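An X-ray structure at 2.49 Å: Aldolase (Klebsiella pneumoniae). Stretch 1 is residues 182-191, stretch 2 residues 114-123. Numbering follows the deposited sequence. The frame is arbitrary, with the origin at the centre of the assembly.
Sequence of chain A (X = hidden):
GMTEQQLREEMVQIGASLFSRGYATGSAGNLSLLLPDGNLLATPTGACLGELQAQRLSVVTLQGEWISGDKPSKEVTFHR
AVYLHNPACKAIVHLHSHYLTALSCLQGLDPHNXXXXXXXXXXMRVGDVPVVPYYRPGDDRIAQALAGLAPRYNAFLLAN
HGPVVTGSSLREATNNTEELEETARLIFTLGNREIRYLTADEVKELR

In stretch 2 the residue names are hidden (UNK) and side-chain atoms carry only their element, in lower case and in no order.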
# COMPACT_ATOMS: atom_id res chain seq x y z
N GLU A 182 -3.35 8.21 9.85
CA GLU A 182 -3.36 6.89 10.48
C GLU A 182 -4.54 6.74 11.44
O GLU A 182 -5.14 5.66 11.53
CB GLU A 182 -2.04 6.68 11.21
CG GLU A 182 -1.94 5.39 11.95
CD GLU A 182 -2.00 4.19 11.03
OE1 GLU A 182 -2.42 3.12 11.51
OE2 GLU A 182 -1.62 4.32 9.84
N THR A 183 -4.89 7.81 12.15
CA THR A 183 -6.04 7.75 13.04
C THR A 183 -7.35 7.68 12.26
O THR A 183 -8.24 6.91 12.60
CB THR A 183 -6.02 8.94 14.00
OG1 THR A 183 -4.90 8.81 14.88
CG2 THR A 183 -7.30 8.97 14.83
N ALA A 184 -7.47 8.47 11.19
CA ALA A 184 -8.63 8.36 10.32
C ALA A 184 -8.72 6.97 9.70
O ALA A 184 -9.80 6.38 9.64
CB ALA A 184 -8.57 9.44 9.23
N ARG A 185 -7.58 6.43 9.29
CA ARG A 185 -7.58 5.08 8.72
C ARG A 185 -8.06 4.06 9.75
O ARG A 185 -8.79 3.12 9.42
CB ARG A 185 -6.18 4.75 8.21
CG ARG A 185 -6.09 3.40 7.52
CD ARG A 185 -4.67 3.08 7.17
NE ARG A 185 -4.55 1.78 6.54
CZ ARG A 185 -3.40 1.10 6.49
NH1 ARG A 185 -2.31 1.62 7.04
NH2 ARG A 185 -3.35 -0.08 5.90
N LEU A 186 -7.67 4.24 11.01
CA LEU A 186 -8.11 3.31 12.04
C LEU A 186 -9.62 3.35 12.21
O LEU A 186 -10.23 2.31 12.48
CB LEU A 186 -7.42 3.64 13.36
CG LEU A 186 -5.99 3.16 13.43
CD1 LEU A 186 -5.27 3.89 14.55
CD2 LEU A 186 -5.98 1.67 13.65
N ILE A 187 -10.22 4.53 12.07
CA ILE A 187 -11.68 4.64 12.14
C ILE A 187 -12.32 3.69 11.13
O ILE A 187 -13.16 2.86 11.48
CB ILE A 187 -12.11 6.10 11.92
CG1 ILE A 187 -11.67 6.95 13.10
CG2 ILE A 187 -13.62 6.20 11.75
CD1 ILE A 187 -11.87 8.44 12.91
N PHE A 188 -11.89 3.76 9.87
CA PHE A 188 -12.52 2.92 8.86
C PHE A 188 -12.15 1.46 9.01
O PHE A 188 -12.95 0.59 8.69
CB PHE A 188 -12.19 3.44 7.47
CG PHE A 188 -12.90 4.71 7.15
CD1 PHE A 188 -14.20 4.69 6.67
CD2 PHE A 188 -12.30 5.94 7.39
CE1 PHE A 188 -14.87 5.87 6.40
CE2 PHE A 188 -12.95 7.11 7.12
CZ PHE A 188 -14.24 7.08 6.62
N THR A 189 -10.95 1.19 9.53
CA THR A 189 -10.57 -0.19 9.81
C THR A 189 -11.41 -0.78 10.94
O THR A 189 -11.86 -1.93 10.86
CB THR A 189 -9.08 -0.24 10.18
OG1 THR A 189 -8.30 0.14 9.04
CG2 THR A 189 -8.69 -1.65 10.63
N LEU A 190 -11.59 -0.02 12.02
CA LEU A 190 -12.36 -0.54 13.14
C LEU A 190 -13.82 -0.71 12.77
O LEU A 190 -14.46 -1.66 13.24
CB LEU A 190 -12.20 0.38 14.34
CG LEU A 190 -10.79 0.34 14.93
CD1 LEU A 190 -10.54 1.50 15.88
CD2 LEU A 190 -10.57 -0.99 15.63
N GLY A 191 -14.35 0.16 11.91
CA GLY A 191 -15.69 -0.04 11.39
C GLY A 191 -16.72 -0.01 12.50
O GLY A 191 -16.69 0.85 13.38
N UNK A 114 -14.00 16.18 15.10
CA UNK A 114 -14.49 15.11 14.25
C UNK A 114 -13.81 13.78 14.51
O UNK A 114 -14.25 12.76 13.97
c UNK A 114 -14.29 15.47 12.78
s UNK A 114 -12.58 15.56 12.32
N UNK A 115 -12.76 13.75 15.31
CA UNK A 115 -12.07 12.51 15.63
C UNK A 115 -12.29 12.20 17.11
O UNK A 115 -11.74 12.87 17.99
c UNK A 115 -9.95 11.22 15.44
c UNK A 115 -10.41 13.05 13.84
c UNK A 115 -9.04 12.91 13.31
c UNK A 115 -10.58 12.58 15.29
N UNK A 116 -13.09 11.19 17.38
CA UNK A 116 -13.31 10.69 18.73
C UNK A 116 -12.14 9.80 19.14
O UNK A 116 -11.98 8.71 18.59
n UNK A 116 -18.26 6.68 22.24
c UNK A 116 -14.62 9.92 18.78
c UNK A 116 -16.46 8.95 20.03
n UNK A 116 -18.47 7.03 19.97
c UNK A 116 -15.08 9.54 20.17
n UNK A 116 -16.91 8.21 21.19
c UNK A 116 -17.89 7.31 21.14
N UNK A 117 -11.34 10.21 20.12
CA UNK A 117 -10.03 9.57 20.32
C UNK A 117 -10.12 8.18 20.95
O UNK A 117 -10.77 7.97 21.98
c UNK A 117 -10.37 11.29 21.95
c UNK A 117 -11.53 11.38 20.99
c UNK A 117 -9.30 10.56 21.24
N UNK A 118 -9.45 7.23 20.30
CA UNK A 118 -9.18 5.89 20.83
C UNK A 118 -7.69 5.59 20.89
O UNK A 118 -7.32 4.46 21.21
c UNK A 118 -9.68 5.00 18.51
c UNK A 118 -10.67 5.62 17.75
c UNK A 118 -9.33 5.37 15.76
c UNK A 118 -9.87 4.81 19.98
c UNK A 118 -8.52 4.57 17.88
c UNK A 118 -8.34 4.75 16.51
c UNK A 118 -10.50 5.80 16.38
N UNK A 119 -6.84 6.55 20.54
CA UNK A 119 -5.39 6.49 20.69
C UNK A 119 -4.95 7.84 21.19
O UNK A 119 -5.59 8.86 20.89
c UNK A 119 -4.87 4.70 19.03
o UNK A 119 -5.21 6.99 18.34
c UNK A 119 -4.68 6.16 19.38
N UNK A 120 -3.87 7.91 21.98
CA UNK A 120 -3.51 9.16 22.65
C UNK A 120 -2.81 10.19 21.76
O UNK A 120 -2.77 11.37 22.12
c UNK A 120 -1.92 7.50 23.21
c UNK A 120 -2.97 6.80 22.38
c UNK A 120 -2.56 8.70 23.77
N UNK A 121 -2.29 9.79 20.60
CA UNK A 121 -1.27 10.59 19.94
C UNK A 121 -1.85 11.81 19.22
O UNK A 121 -1.22 12.87 19.22
c UNK A 121 1.08 8.69 20.73
c UNK A 121 -0.01 6.17 20.38
c UNK A 121 0.07 8.51 19.78
c UNK A 121 -0.46 9.69 19.01
c UNK A 121 1.55 7.64 21.48
c UNK A 121 -0.48 7.24 19.63
o UNK A 121 1.50 5.34 22.05
c UNK A 121 1.01 6.38 21.30
N UNK A 122 -3.04 11.70 18.63
CA UNK A 122 -3.65 12.87 18.03
C UNK A 122 -3.99 13.91 19.09
O UNK A 122 -3.87 15.12 18.86
c UNK A 122 -5.73 13.68 16.84
c UNK A 122 -4.44 11.76 15.94
c UNK A 122 -4.89 12.46 17.20
N UNK A 123 -4.39 13.46 20.28
CA UNK A 123 -4.71 14.39 21.36
C UNK A 123 -3.47 15.12 21.82
O UNK A 123 -3.49 16.33 22.08
c UNK A 123 -6.00 14.62 23.52
c UNK A 123 -6.40 12.64 22.01
c UNK A 123 -5.38 13.64 22.53

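Position 114 carries one carbon and then one sulfur; the sulfur is 7.2 Å from Ile187 CD1, too far for contact. A two-atom side chain ending in sulfur is Cys114.

Position 115 has four carbons, forked at the first, with one arm two carbons long. Its CA-to-CB bond points toward the helix of stretch 1, and the one-carbon arm lies 3.5 Å from Thr183 CG2 and 4.2 Å from Ile187 CD1. The unequal fork identifies Ile115, and the short arm is CG2.

Position 116 shows three carbons, a nitrogen, and a carbon bearing two more nitrogens, a guanidinium on an extended chain (chi1 to chi3 all t). The end of the side chain leads away from stretch 1, and the residue touches a crystal neighbour. This is Arg116.

At position 117 three carbons close a ring onto the backbone N, and the CA-to-CB bond points away from the helix. The closed ring defines Pro117.

Position 118 has one carbon followed by a six-carbon ring with no oxygen attached. Leu190 CD1 sits 4.0 Å from the ring centroid and 12° off the normal, a CH-pi contact over one face. Near the ring plane, ring carbons lie 3.5 Å from Leu186 CB, 3.7 Å from Ile187 CG1 and 3.7 Å from Thr183 O. The bare ring means Phe118 rather than tyrosine; these three carbons are CE1, CE2 and CZ respectively.

Position 119 has one carbon bearing an oxygen and a carbon. The oxygen is 3.9 Å from Thr183 OG1, and no hydrogen bond links the stretches here. This is Thr119, the oxygen its OG1.

Position 120 repeats the three-carbon ring closed onto N, out of reach of stretch 1: Pro120.

Position 121 has one carbon and a six-carbon ring bearing an oxygen; its CB is 6.1 Å from Thr183 OG1. It is Tyr121.

Position 122 has one carbon carrying two carbons, one of them 3.2 Å from Thr183 OG1. Its CA is 7.5 Å from Thr183 CA, the nearest CA pair across the stretches. The symmetric fork is Val122, the close carbon CG2.

Position 123 has the same three-carbon fork, but the nearest side-chain carbon is 8.1 Å from Thr183 CG2: Val123.

The contact buries 384 Å² without a cross-stretch hydrogen bond or salt bridge, so it works by packing. Phe118 contributes the largest covered area, 91 Å², and Thr183 follows with 80 Å². The helical repeat brings Thr183, Leu186, Ile187 and Leu190 to the Phe118 ring. Thr183 OG1 is hydrogen-bonded elsewhere in the structure, so its apolar neighbour Val122 does not leave it unsatisfied.

Stretch 2 114-123: CIRPFTPYVV
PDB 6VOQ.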